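Local atomic coordinates of periplasmic binding protein (Agrobacterium tumefaciens str. B6, PDB entry 5L9G), a protein that binds the opine mannopine in the periplasm and probably delivers it to an ABC transporter for uptake into the cell. Residues A[161-166]-A[336-341]; A[166-171]-A[175-180]; A[153-158]-A[192-197]; A[213-216]-A[222-225]. All coordinates share one frame; numbering follows the deposited sequence.

Interaction 1. Residues A[161-166]-A[336-341]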
# COMPACT_ATOMS: atom_id res chain seq x y z
N GLY A 161 -1.09 -8.09 -3.07
CA GLY A 161 -0.35 -8.65 -1.94
C GLY A 161 -0.98 -9.92 -1.41
O GLY A 161 -0.27 -10.77 -0.85
N MET A 162 -2.30 -10.10 -1.61
CA MET A 162 -3.05 -11.28 -1.14
C MET A 162 -2.87 -12.50 -2.05
O MET A 162 -2.68 -13.61 -1.55
CB MET A 162 -4.54 -10.94 -0.93
CG MET A 162 -4.78 -9.66 -0.09
SD MET A 162 -4.14 -9.82 1.61
CE MET A 162 -2.97 -8.50 1.65
N ILE A 163 -2.93 -12.29 -3.38
CA ILE A 163 -2.71 -13.37 -4.37
C ILE A 163 -1.27 -13.89 -4.22
O ILE A 163 -1.05 -15.10 -4.18
CB ILE A 163 -2.99 -12.90 -5.83
CG1 ILE A 163 -4.42 -12.27 -6.00
CG2 ILE A 163 -2.73 -14.02 -6.86
CD1 ILE A 163 -5.65 -13.19 -5.75
N GLU A 164 -0.31 -12.96 -4.14
CA GLU A 164 1.11 -13.27 -4.00
C GLU A 164 1.39 -14.00 -2.70
O GLU A 164 2.25 -14.89 -2.69
CB GLU A 164 1.96 -12.00 -4.09
CG GLU A 164 1.86 -11.24 -5.41
CD GLU A 164 0.85 -10.10 -5.40
OE1 GLU A 164 1.12 -9.06 -6.05
OE2 GLU A 164 -0.21 -10.24 -4.76
N ALA A 165 0.65 -13.64 -1.60
CA ALA A 165 0.79 -14.29 -0.28
C ALA A 165 0.51 -15.79 -0.42
O ALA A 165 1.26 -16.60 0.09
CB ALA A 165 -0.16 -13.65 0.74
N ALA A 166 -0.55 -16.14 -1.17
CA ALA A 166 -0.94 -17.52 -1.42
C ALA A 166 0.14 -18.26 -2.23
O ALA A 166 0.48 -19.39 -1.88
CB ALA A 166 -2.27 -17.58 -2.14
N GLU A 336 -12.14 -10.26 -9.56
CA GLU A 336 -13.28 -11.18 -9.61
C GLU A 336 -13.04 -12.48 -8.83
O GLU A 336 -13.89 -12.86 -8.04
CB GLU A 336 -13.71 -11.45 -11.08
CG GLU A 336 -14.79 -12.51 -11.23
CD GLU A 336 -15.44 -12.58 -12.59
OE1 GLU A 336 -15.06 -13.46 -13.40
OE2 GLU A 336 -16.37 -11.77 -12.84
N ALA A 337 -11.89 -13.16 -9.06
CA ALA A 337 -11.59 -14.41 -8.37
C ALA A 337 -11.48 -14.22 -6.84
O ALA A 337 -11.99 -15.04 -6.07
CB ALA A 337 -10.32 -15.02 -8.93
N TYR A 338 -10.84 -13.11 -6.40
CA TYR A 338 -10.68 -12.83 -4.97
C TYR A 338 -12.03 -12.44 -4.33
O TYR A 338 -12.31 -12.90 -3.22
CB TYR A 338 -9.58 -11.80 -4.74
CG TYR A 338 -9.13 -11.65 -3.30
CD1 TYR A 338 -8.65 -12.75 -2.58
CD2 TYR A 338 -9.11 -10.41 -2.68
CE1 TYR A 338 -8.21 -12.62 -1.27
CE2 TYR A 338 -8.65 -10.26 -1.37
CZ TYR A 338 -8.19 -11.37 -0.67
OH TYR A 338 -7.72 -11.21 0.61
N ASP A 339 -12.90 -11.72 -5.07
CA ASP A 339 -14.27 -11.41 -4.63
C ASP A 339 -14.98 -12.73 -4.29
O ASP A 339 -15.63 -12.82 -3.26
CB ASP A 339 -15.08 -10.69 -5.75
CG ASP A 339 -14.89 -9.19 -5.91
OD1 ASP A 339 -14.21 -8.57 -5.05
OD2 ASP A 339 -15.42 -8.63 -6.91
N ASN A 340 -14.82 -13.77 -5.14
CA ASN A 340 -15.44 -15.08 -4.93
C ASN A 340 -14.90 -15.82 -3.72
O ASN A 340 -15.68 -16.44 -3.00
CB ASN A 340 -15.37 -15.92 -6.19
CG ASN A 340 -16.48 -15.55 -7.13
OD1 ASN A 340 -16.35 -14.63 -7.94
ND2 ASN A 340 -17.63 -16.16 -6.93
N VAL A 341 -13.58 -15.72 -3.46
CA VAL A 341 -12.97 -16.32 -2.26
C VAL A 341 -13.63 -15.74 -0.99
O VAL A 341 -13.99 -16.50 -0.09
CB VAL A 341 -11.42 -16.12 -2.27
CG1 VAL A 341 -10.81 -16.41 -0.89
CG2 VAL A 341 -10.76 -17.00 -3.33
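M162 and Y338 make the main contact between the start of helix 162-169 and the long C-terminal helix 324-343. Just before it, G161 is the N-cap residue; its positive phi, 95°, suits a residue without a side chain, and its N donates to E164 OE2 at 2.9 Å, from above the carboxylate plane. M162 follows, pointing its CB at the partner helix. That CB lies 3.7 Å from CZ of the Y338 ring, and M162 CG comes to 3.4 Å from Y338 OH, so the methionine stem crosses the phenol end obliquely. Bends at chi2 and chi3 then carry its thioether away toward W156 and I224. The next residue, I163, brings only its tip across: I163 CD1 sits 4.3 Å from Y338 CB and also meets I191 of helix 184-197. Y338 can span both because its CG is anti to its backbone N (chi1 -167°), sending the ring across the axis of helix 162-169, its base near I163 and its phenol end at M162. Its hydroxyl hydrogen-bonds outside the pair, to W156 O. The contact is therefore apolar along the tyrosine, while its buried hydroxyl is satisfied by a strand carbonyl, which should fix the ring's reach.

Interaction 2. Residues A[166-171]-A[175-180]; sequences AALALG and DKVYEF
A167 and F180 meet in a wholly apolar contact between the C-terminal end of helix 162-169 and the single turn 177-180 that follows it after a short loop. The aromatic part is built on F180, whose CG lies anti to the backbone N (chi1 178°), which directs the ring back at the preceding helix. There A167 CB packs 3.7 Å from F180 CD2, and L170 CD1 reaches F180 CZ at 3.9 Å, the leucine crossing the phenylalanine at about a right angle. A small alanine suits the middle of this surface, since the CA atoms of A167 and V177 come within 6.3 Å. Aliphatic contact continues deeper in: V177 CG2 packs against the CD2 branch of L168 at 3.6 Å and against its CG. Backbone bonds end the first helix: G171 closes it in a Schellman motif, its N bonding L168 O at 3.0 Å, with a positive phi that glycine readily adopts. On the exposed flank the charges of K176, D175 and E179 form a network of long salt bridges. Around this helical pair, L170 leans on A189 and K193 of helix 184-197, while L168 and V177 both rest on Y320 of strand 320-321.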
# COMPACT_ATOMS: atom_id res chain seq x y z
N ALA A 166 -0.55 -16.14 -1.17
CA ALA A 166 -0.94 -17.52 -1.42
C ALA A 166 0.14 -18.26 -2.23
O ALA A 166 0.48 -19.39 -1.88
CB ALA A 166 -2.27 -17.58 -2.14
N ALA A 167 0.73 -17.59 -3.26
CA ALA A 167 1.82 -18.17 -4.07
C ALA A 167 3.01 -18.50 -3.15
O ALA A 167 3.51 -19.62 -3.20
CB ALA A 167 2.25 -17.19 -5.16
N LEU A 168 3.37 -17.56 -2.23
CA LEU A 168 4.44 -17.77 -1.24
C LEU A 168 4.12 -18.93 -0.30
O LEU A 168 4.99 -19.76 -0.06
CB LEU A 168 4.71 -16.48 -0.44
CG LEU A 168 5.42 -15.37 -1.20
CD1 LEU A 168 5.31 -14.07 -0.46
CD2 LEU A 168 6.89 -15.75 -1.49
N ALA A 169 2.87 -19.01 0.22
CA ALA A 169 2.43 -20.10 1.11
C ALA A 169 2.59 -21.48 0.46
O ALA A 169 2.85 -22.44 1.17
CB ALA A 169 0.98 -19.91 1.49
N LEU A 170 2.40 -21.55 -0.88
CA LEU A 170 2.53 -22.77 -1.68
C LEU A 170 3.99 -23.24 -1.84
O LEU A 170 4.23 -24.32 -2.38
CB LEU A 170 1.86 -22.56 -3.06
CG LEU A 170 0.32 -22.52 -3.08
CD1 LEU A 170 -0.18 -22.01 -4.42
CD2 LEU A 170 -0.29 -23.91 -2.81
N GLY A 171 4.94 -22.43 -1.36
CA GLY A 171 6.36 -22.75 -1.39
C GLY A 171 7.14 -22.06 -2.49
O GLY A 171 8.32 -22.37 -2.68
N ASP A 175 11.77 -14.74 -5.12
CA ASP A 175 12.23 -14.22 -6.41
C ASP A 175 11.47 -14.82 -7.62
O ASP A 175 11.75 -14.44 -8.77
CB ASP A 175 13.76 -14.39 -6.54
CG ASP A 175 14.28 -15.83 -6.55
OD1 ASP A 175 13.57 -16.73 -6.05
OD2 ASP A 175 15.41 -16.04 -7.04
N LYS A 176 10.55 -15.77 -7.37
CA LYS A 176 9.78 -16.47 -8.42
C LYS A 176 8.25 -16.24 -8.29
O LYS A 176 7.48 -16.86 -9.04
CB LYS A 176 10.10 -17.97 -8.45
CG LYS A 176 11.58 -18.31 -8.63
CD LYS A 176 11.92 -18.67 -10.06
CE LYS A 176 13.36 -19.11 -10.21
NZ LYS A 176 14.31 -17.95 -10.18
N VAL A 177 7.80 -15.39 -7.37
CA VAL A 177 6.36 -15.13 -7.18
C VAL A 177 5.62 -14.90 -8.50
O VAL A 177 4.60 -15.53 -8.77
CB VAL A 177 6.10 -13.96 -6.17
CG1 VAL A 177 4.64 -13.51 -6.20
CG2 VAL A 177 6.51 -14.34 -4.76
N TYR A 178 6.14 -13.98 -9.32
CA TYR A 178 5.45 -13.57 -10.53
C TYR A 178 5.71 -14.49 -11.71
O TYR A 178 4.90 -14.50 -12.64
CB TYR A 178 5.73 -12.11 -10.85
CG TYR A 178 5.16 -11.20 -9.79
CD1 TYR A 178 3.79 -10.99 -9.69
CD2 TYR A 178 5.98 -10.60 -8.83
CE1 TYR A 178 3.25 -10.14 -8.71
CE2 TYR A 178 5.46 -9.73 -7.87
CZ TYR A 178 4.09 -9.51 -7.81
OH TYR A 178 3.57 -8.65 -6.87
N GLU A 179 6.76 -15.33 -11.64
CA GLU A 179 7.00 -16.36 -12.64
C GLU A 179 5.93 -17.44 -12.42
O GLU A 179 5.34 -17.92 -13.37
CB GLU A 179 8.41 -16.95 -12.47
CG GLU A 179 9.51 -16.06 -13.00
CD GLU A 179 10.90 -16.67 -12.92
OE1 GLU A 179 11.05 -17.86 -13.28
OE2 GLU A 179 11.84 -15.96 -12.50
N PHE A 180 5.64 -17.76 -11.14
CA PHE A 180 4.62 -18.73 -10.74
C PHE A 180 3.23 -18.25 -11.17
O PHE A 180 2.46 -19.03 -11.72
CB PHE A 180 4.64 -18.98 -9.22
CG PHE A 180 3.59 -19.94 -8.72
CD1 PHE A 180 3.72 -21.31 -8.90
CD2 PHE A 180 2.45 -19.47 -8.08
CE1 PHE A 180 2.75 -22.19 -8.44
CE2 PHE A 180 1.47 -20.36 -7.62
CZ PHE A 180 1.63 -21.71 -7.81

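Interaction 3. Residues A[153-158]-A[192-197]; sequences RALWNQ and AKLTEL
L197 reaches from helix 184-197 to strand 153-156, touching R153 and L155 with its two methyl branches. This is the close part of the contact. L197 CD1 sits 3.7 Å from R153 NE, the two side chains crossing at about a right angle; its other branch, L197 CD2, meets L155 CD1 at 4.2 Å. With CG anti to its backbone N (chi1 -175°), L197 is extended toward the strand. One helical turn earlier, L194 adds a second leucine pair, its CD2 3.9 Å from L155 CD2. Leucines suit this layer because their forked ends bridge the 11.7 Å between the axes of the strand and helix segments. R153 brings a charged group into a buried place, but its guanidinium is spoken for: NH2 bonds the carbonyls of F149 and G151, and NE that of F143, while CD and NE still lie against L197 CD1.

Away from the strand the helix is polar and more open: E196 and T195 are exposed, and K193, on one flank, makes a salt bridge from NZ to E196 OE2 at 3.3 Å, on the syn side but 26° out of the carboxylate plane. Beyond the contact, L155 and L194 both touch Y338 of helix 324-343, and F144 of helix 140-144 covers L194 and L197. Strand 153-156 lies between parallel strands 201-205 and 222-226, and its W156, stacked on W205, touches mannopine.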
# COMPACT_ATOMS: atom_id res chain seq x y z
N ARG A 153 -7.58 -15.34 11.25
CA ARG A 153 -6.81 -14.59 10.27
C ARG A 153 -7.60 -13.37 9.76
O ARG A 153 -8.82 -13.42 9.68
CB ARG A 153 -6.51 -15.47 9.05
CG ARG A 153 -5.22 -16.33 9.19
CD ARG A 153 -5.49 -17.70 9.70
NE ARG A 153 -4.27 -18.52 9.69
CZ ARG A 153 -3.95 -19.35 10.67
NH1 ARG A 153 -2.81 -20.03 10.62
NH2 ARG A 153 -4.75 -19.50 11.72
N ALA A 154 -6.88 -12.30 9.37
CA ALA A 154 -7.50 -11.16 8.71
C ALA A 154 -6.67 -10.82 7.48
O ALA A 154 -5.44 -10.78 7.54
CB ALA A 154 -7.61 -9.97 9.64
N LEU A 155 -7.36 -10.65 6.35
CA LEU A 155 -6.71 -10.34 5.07
C LEU A 155 -7.45 -9.15 4.48
O LEU A 155 -8.57 -8.86 4.89
CB LEU A 155 -6.82 -11.52 4.09
CG LEU A 155 -5.85 -12.69 4.24
CD1 LEU A 155 -6.18 -13.52 5.43
CD2 LEU A 155 -5.95 -13.63 3.01
N TRP A 156 -6.82 -8.46 3.53
CA TRP A 156 -7.41 -7.29 2.87
C TRP A 156 -8.59 -7.72 1.99
O TRP A 156 -8.62 -8.85 1.49
CB TRP A 156 -6.34 -6.65 1.97
CG TRP A 156 -6.63 -5.24 1.50
CD1 TRP A 156 -7.54 -4.36 2.02
CD2 TRP A 156 -5.96 -4.56 0.44
NE1 TRP A 156 -7.49 -3.17 1.32
CE2 TRP A 156 -6.51 -3.25 0.36
CE3 TRP A 156 -4.92 -4.91 -0.45
CZ2 TRP A 156 -6.07 -2.31 -0.57
CZ3 TRP A 156 -4.49 -3.98 -1.38
CH2 TRP A 156 -5.08 -2.70 -1.45
N ASN A 157 -9.57 -6.83 1.78
CA ASN A 157 -10.69 -7.17 0.89
C ASN A 157 -10.35 -6.84 -0.58
O ASN A 157 -11.22 -6.91 -1.45
CB ASN A 157 -12.01 -6.50 1.34
CG ASN A 157 -12.04 -5.03 1.07
OD1 ASN A 157 -10.99 -4.38 1.02
ND2 ASN A 157 -13.24 -4.49 0.82
N GLN A 158 -9.10 -6.38 -0.84
CA GLN A 158 -8.60 -6.12 -2.19
C GLN A 158 -7.40 -7.06 -2.43
O GLN A 158 -6.78 -7.48 -1.45
CB GLN A 158 -8.27 -4.64 -2.41
CG GLN A 158 -9.51 -3.76 -2.36
CD GLN A 158 -9.17 -2.33 -2.65
OE1 GLN A 158 -9.28 -1.44 -1.80
NE2 GLN A 158 -8.74 -2.10 -3.86
N ALA A 192 -6.96 -21.29 -5.13
CA ALA A 192 -7.34 -22.51 -4.41
C ALA A 192 -6.78 -22.48 -2.97
O ALA A 192 -7.47 -22.89 -2.04
CB ALA A 192 -6.82 -23.74 -5.15
N LYS A 193 -5.55 -21.97 -2.81
CA LYS A 193 -4.89 -21.83 -1.51
C LYS A 193 -5.63 -20.82 -0.63
O LYS A 193 -5.82 -21.07 0.57
CB LYS A 193 -3.40 -21.45 -1.69
CG LYS A 193 -2.57 -21.47 -0.41
CD LYS A 193 -2.45 -22.87 0.18
CE LYS A 193 -1.56 -22.92 1.39
NZ LYS A 193 -1.44 -24.31 1.92
N LEU A 194 -6.07 -19.69 -1.21
CA LEU A 194 -6.83 -18.66 -0.50
C LEU A 194 -8.20 -19.21 -0.09
O LEU A 194 -8.67 -18.93 1.02
CB LEU A 194 -6.99 -17.39 -1.35
CG LEU A 194 -5.76 -16.48 -1.50
CD1 LEU A 194 -5.93 -15.53 -2.69
CD2 LEU A 194 -5.47 -15.69 -0.23
N THR A 195 -8.83 -20.02 -0.97
CA THR A 195 -10.11 -20.69 -0.72
C THR A 195 -9.99 -21.62 0.48
O THR A 195 -10.86 -21.63 1.34
CB THR A 195 -10.61 -21.38 -2.01
OG1 THR A 195 -10.75 -20.40 -3.03
CG2 THR A 195 -11.93 -22.11 -1.82
N GLU A 196 -8.88 -22.39 0.55
CA GLU A 196 -8.57 -23.32 1.64
C GLU A 196 -8.47 -22.55 2.99
O GLU A 196 -8.94 -23.05 4.02
CB GLU A 196 -7.25 -24.03 1.32
CG GLU A 196 -6.85 -25.15 2.27
CD GLU A 196 -5.42 -25.61 2.02
OE1 GLU A 196 -5.21 -26.37 1.04
OE2 GLU A 196 -4.51 -25.16 2.75
N LEU A 197 -7.84 -21.37 2.97
CA LEU A 197 -7.65 -20.56 4.18
C LEU A 197 -8.92 -19.82 4.60
O LEU A 197 -9.14 -19.65 5.80
CB LEU A 197 -6.50 -19.56 3.99
CG LEU A 197 -6.10 -18.71 5.23
CD1 LEU A 197 -5.42 -19.56 6.32
CD2 LEU A 197 -5.23 -17.53 4.84

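Interaction 4. Residues A[213-216]-A[222-225]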
# COMPACT_ATOMS: atom_id res chain seq x y z
N GLN A 213 -7.13 -1.00 14.21
CA GLN A 213 -8.09 -1.16 15.31
C GLN A 213 -8.25 -2.64 15.69
O GLN A 213 -8.27 -2.96 16.89
CB GLN A 213 -9.46 -0.52 14.97
CG GLN A 213 -10.36 -0.31 16.18
CD GLN A 213 -9.68 0.53 17.24
OE1 GLN A 213 -9.28 1.67 16.99
NE2 GLN A 213 -9.56 0.01 18.43
N LEU A 214 -8.32 -3.54 14.69
CA LEU A 214 -8.40 -4.99 14.94
C LEU A 214 -7.20 -5.43 15.79
O LEU A 214 -7.37 -6.20 16.74
CB LEU A 214 -8.35 -5.76 13.62
CG LEU A 214 -9.63 -5.69 12.77
CD1 LEU A 214 -9.35 -6.29 11.38
CD2 LEU A 214 -10.80 -6.43 13.45
N ILE A 215 -6.01 -4.90 15.48
CA ILE A 215 -4.74 -5.18 16.17
C ILE A 215 -4.80 -4.63 17.61
O ILE A 215 -4.56 -5.36 18.57
CB ILE A 215 -3.54 -4.62 15.35
CG1 ILE A 215 -3.41 -5.38 14.02
CG2 ILE A 215 -2.23 -4.70 16.19
CD1 ILE A 215 -2.45 -4.77 13.00
N LYS A 216 -5.18 -3.36 17.76
CA LYS A 216 -5.29 -2.74 19.09
C LYS A 216 -6.29 -3.48 19.99
O LYS A 216 -6.02 -3.67 21.17
CB LYS A 216 -5.69 -1.27 18.96
CG LYS A 216 -4.55 -0.36 18.45
CD LYS A 216 -5.03 1.09 18.32
CE LYS A 216 -5.82 1.33 17.05
NZ LYS A 216 -5.86 2.77 16.67
N MET A 222 -3.79 -13.17 13.77
CA MET A 222 -2.74 -12.82 12.82
C MET A 222 -3.39 -12.07 11.67
O MET A 222 -4.58 -12.25 11.43
CB MET A 222 -1.94 -14.04 12.33
CG MET A 222 -2.80 -15.10 11.66
SD MET A 222 -1.77 -16.49 11.13
CE MET A 222 -1.58 -17.43 12.68
N ILE A 223 -2.61 -11.23 10.98
CA ILE A 223 -3.15 -10.36 9.93
C ILE A 223 -2.07 -10.04 8.93
O ILE A 223 -0.90 -9.87 9.30
CB ILE A 223 -3.75 -9.05 10.57
CG1 ILE A 223 -4.35 -8.07 9.54
CG2 ILE A 223 -2.71 -8.29 11.47
CD1 ILE A 223 -5.15 -6.92 10.18
N ILE A 224 -2.46 -9.94 7.66
CA ILE A 224 -1.58 -9.40 6.63
C ILE A 224 -2.09 -7.99 6.39
O ILE A 224 -3.22 -7.79 5.93
CB ILE A 224 -1.52 -10.22 5.32
CG1 ILE A 224 -1.03 -11.66 5.58
CG2 ILE A 224 -0.59 -9.48 4.32
CD1 ILE A 224 -1.33 -12.64 4.43
N THR A 225 -1.26 -7.00 6.73
CA THR A 225 -1.62 -5.59 6.50
C THR A 225 -0.32 -4.76 6.34
O THR A 225 0.79 -5.31 6.27
CB THR A 225 -2.63 -5.05 7.57
OG1 THR A 225 -3.15 -3.77 7.16
CG2 THR A 225 -2.02 -4.96 8.97
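I215 and I223 form the centre of this contact, crossing at about a right angle where the end of helix 208-216 lies over strand 222-226. I215 CD1 is 3.8 Å from I223 CG2, and its CG1 lies almost as near the same methyl. The tip of I215 also meets T225 end to end, with I215 CD1 4.1 Å from T225 CG2. L214 completes the first shell more loosely, its CD1 4.4 Å from I223 CD1. I223 and T225 both point their CB at the helix; beta-branched residues suit extended backbone. I223 holds CG1 anti to its backbone N (chi1 -180°), which leaves CG2 between N and the carbonyl carbon, turned to I215.

Farther out, the strand's backbone is bonded on both sides: I223 bonds A126 and T225 bonds L124 on strand 115-128, while I224 bonds A154 on strand 153-156. Helix 208-216 connects strand 201-205 to strand 222-226, both parallel to strand 153-156 between them: a beta-alpha-beta crossover. W205 of strand 201-205 packs against L214, I223 and T225. V230 of helix 227-235 covers I215 and T225. The side chain of T225 is about 6 Å from the bound mannopine, which places that end of the contact near the pocket. Since only methyl and methylene groups meet across the segments, their hold depends on hydrophobic burial and shape, while the strand's backbone bonds set where I223 and T225 stand.

Overall arrangement
Strands 153-156 and 222-226, parallel neighbours in the sheet, carry interactions 3 and 4, about 14 Å apart between centres. Interactions 1 and 3 are closest, with centres about 6 Å apart, and cross along the chain: the C-terminal helix 324-343 returns to cover helices that began much earlier. Interaction 2 shares A166 and helix 162-169 with interaction 1, packs on helix 184-197 through A166, A169 and L170, and is nested inside the loops closed by interactions 1 and 3; it does not touch interaction 4, about 23 Å away between centres. Interaction 4 follows interaction 3 in sequence and is also enclosed by interaction 1. Helices thus pack on the sheet, which carries W156 of the mannopine pocket.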